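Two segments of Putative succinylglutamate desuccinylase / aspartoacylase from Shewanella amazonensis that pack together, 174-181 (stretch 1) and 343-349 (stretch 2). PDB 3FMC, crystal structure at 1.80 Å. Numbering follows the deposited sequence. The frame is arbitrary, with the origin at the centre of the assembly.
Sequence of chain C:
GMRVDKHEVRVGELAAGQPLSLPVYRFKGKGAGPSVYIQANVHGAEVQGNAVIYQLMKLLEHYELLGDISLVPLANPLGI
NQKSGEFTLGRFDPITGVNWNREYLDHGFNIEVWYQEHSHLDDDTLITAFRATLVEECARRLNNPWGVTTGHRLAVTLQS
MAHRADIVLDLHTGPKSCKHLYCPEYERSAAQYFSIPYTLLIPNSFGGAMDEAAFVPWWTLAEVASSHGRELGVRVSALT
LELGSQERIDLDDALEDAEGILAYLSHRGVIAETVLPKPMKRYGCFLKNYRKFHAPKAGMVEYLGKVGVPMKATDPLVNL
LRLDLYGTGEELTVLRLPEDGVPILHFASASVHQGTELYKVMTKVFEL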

# COMPACT_ATOMS: atom_id res chain seq x y z
N GLY C 174 11.88 15.01 -9.37
CA GLY C 174 10.59 15.41 -8.86
C GLY C 174 9.56 14.41 -9.36
O GLY C 174 9.92 13.36 -9.89
N PRO C 175 8.27 14.66 -9.11
CA PRO C 175 7.19 13.77 -9.57
C PRO C 175 6.96 14.02 -11.06
O PRO C 175 7.51 13.28 -11.85
N LYS C 176 6.10 14.96 -11.43
CA LYS C 176 6.05 15.47 -12.84
C LYS C 176 6.78 16.78 -12.65
O LYS C 176 6.28 17.70 -12.00
N SER C 177 8.01 16.87 -13.17
CA SER C 177 8.87 17.98 -12.80
C SER C 177 9.84 18.43 -13.89
O SER C 177 10.27 17.65 -14.71
N CYS C 178 10.23 19.70 -13.80
CA CYS C 178 11.31 20.20 -14.63
C CYS C 178 12.60 19.95 -13.86
O CYS C 178 12.60 19.50 -12.72
N LYS C 179 13.74 20.18 -14.53
CA LYS C 179 15.05 20.05 -13.87
C LYS C 179 15.27 21.30 -13.00
O LYS C 179 15.08 22.44 -13.43
N HIS C 180 15.67 21.06 -11.77
CA HIS C 180 15.94 22.09 -10.81
C HIS C 180 17.07 21.67 -9.88
O HIS C 180 17.45 20.50 -9.81
N LEU C 181 17.59 22.64 -9.18
CA LEU C 181 18.75 22.45 -8.32
C LEU C 181 18.61 23.11 -6.99
O LEU C 181 18.10 24.25 -6.90
N PRO C 343 6.02 27.30 -11.97
CA PRO C 343 5.68 25.95 -11.51
C PRO C 343 6.84 25.02 -11.84
O PRO C 343 7.31 25.00 -12.99
N ILE C 344 7.36 24.34 -10.81
CA ILE C 344 8.50 23.41 -10.97
C ILE C 344 8.02 21.98 -11.16
O ILE C 344 8.55 21.20 -11.97
N LEU C 345 6.99 21.62 -10.41
CA LEU C 345 6.52 20.24 -10.43
C LEU C 345 5.04 20.23 -10.03
O LEU C 345 4.55 21.16 -9.38
N HIS C 346 4.38 19.16 -10.43
CA HIS C 346 3.00 18.93 -10.06
C HIS C 346 2.76 17.45 -9.73
O HIS C 346 3.54 16.55 -10.09
N PHE C 347 1.61 17.23 -9.11
CA PHE C 347 1.19 15.92 -8.64
C PHE C 347 1.13 14.97 -9.80
O PHE C 347 0.65 15.33 -10.90
N ALA C 348 1.53 13.72 -9.55
CA ALA C 348 1.63 12.69 -10.60
C ALA C 348 0.35 11.97 -10.96
O ALA C 348 0.35 11.14 -11.87
N SER C 349 -0.74 12.26 -10.25
CA SER C 349 -2.02 11.62 -10.46
C SER C 349 -3.06 12.72 -10.80
O SER C 349 -2.86 13.90 -10.48

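This is a short antiparallel strand pairing in which a few backbone hydrogen bonds set the register while Lys 176 and Ile 344 each lay an aliphatic carbon over a histidine ring and Pro 175 packs against Leu 345. His 346 N donates to Lys 176 O (2.9 Å), Lys 176 N returns a weak bond to His 346 O (3.3 Å), and Cys 178 N reaches Ile 344 O (2.9 Å). That register puts Ser 177 beside Leu 345 on one face, CB to CB 3.6 Å, and Lys 176 beside His 346 on the other.

There, the p rotamer of His 346 swings its ring under Lys 176, whose CB sits over the ring face, 3.5 Å from CE1; His 346 ND1 meanwhile bonds Phe 347 O (2.7 Å). Lys 176 (m, m, t, p) places NZ 3.8 Å from Ala 348 O, and two waters make the link: both accept from NZ, one donating to Phe 347 O, the other to Ala 348 O.

His 180, also p, points toward stretch 2. Its ND1 is held by Cys 178 O (3.1 Å), and Ile 344 CG2 lies over its ring face, 3.2 Å from ND1. Ile 344 (m, m) also offers CD1 to Cys 178 SG (3.8 Å). Pro 175 points in as well, its CG meeting Leu 345 CD1 at 3.8 Å.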

# COMPACT_ATOMS: atom_id res chain seq x y z
CB PRO C 175 6.02 14.14 -8.66
CG PRO C 175 6.28 15.58 -8.27
CD PRO C 175 7.78 15.72 -8.18
CB LYS C 176 4.65 15.68 -13.35
CG LYS C 176 3.81 14.42 -13.37
CD LYS C 176 4.29 13.36 -14.37
CE LYS C 176 3.26 12.24 -14.45
NZ LYS C 176 1.94 12.78 -14.95
CB SER C 177 9.68 17.55 -11.58
OG SER C 177 10.58 18.51 -11.07
CB CYS C 178 11.13 21.70 -14.97
SG CYS C 178 11.33 22.81 -13.67
CB LYS C 179 16.18 19.94 -14.92
CG LYS C 179 15.97 18.83 -15.88
CD LYS C 179 17.15 18.65 -16.82
CE LYS C 179 16.87 17.58 -17.81
NZ LYS C 179 18.01 17.40 -18.73
CB HIS C 180 14.68 22.61 -10.08
CG HIS C 180 13.91 21.58 -9.31
ND1 HIS C 180 13.16 20.59 -9.92
CD2 HIS C 180 13.69 21.45 -7.98
CE1 HIS C 180 12.54 19.89 -8.99
NE2 HIS C 180 12.85 20.39 -7.81
CB LEU C 181 19.96 23.07 -9.01
CG LEU C 181 21.35 23.13 -8.37
CD1 LEU C 181 22.02 21.74 -8.22
CD2 LEU C 181 22.32 24.10 -9.16
CB PRO C 343 4.41 25.61 -12.31
CG PRO C 343 4.42 26.49 -13.44
CD PRO C 343 5.09 27.77 -13.01
CB ILE C 344 9.47 23.51 -9.74
CG1 ILE C 344 10.07 24.93 -9.64
CG2 ILE C 344 10.55 22.45 -9.77
CD1 ILE C 344 10.77 25.41 -10.94
CB LEU C 345 7.37 19.39 -9.45
CG LEU C 345 7.42 19.80 -7.97
CD1 LEU C 345 6.20 19.20 -7.19
CD2 LEU C 345 8.68 19.41 -7.21
CB HIS C 346 2.00 19.49 -11.11
CG HIS C 346 1.92 18.72 -12.41
ND1 HIS C 346 1.44 17.41 -12.49
CD2 HIS C 346 2.15 19.11 -13.68
CE1 HIS C 346 1.43 17.04 -13.75
NE2 HIS C 346 1.82 18.05 -14.51
CB PHE C 347 -0.15 16.08 -7.92
CG PHE C 347 -0.59 14.86 -7.14
CD1 PHE C 347 0.15 14.38 -6.09
CD2 PHE C 347 -1.85 14.31 -7.39
CE1 PHE C 347 -0.31 13.31 -5.33
CE2 PHE C 347 -2.32 13.25 -6.65
CZ PHE C 347 -1.54 12.75 -5.63
CB ALA C 348 2.71 11.67 -10.20
CB SER C 349 -2.43 10.87 -9.19
OG SER C 349 -3.81 10.62 -9.18
O HOH W 1 0.05 14.21 -13.48
O HOH W 2 0.08 10.77 -14.60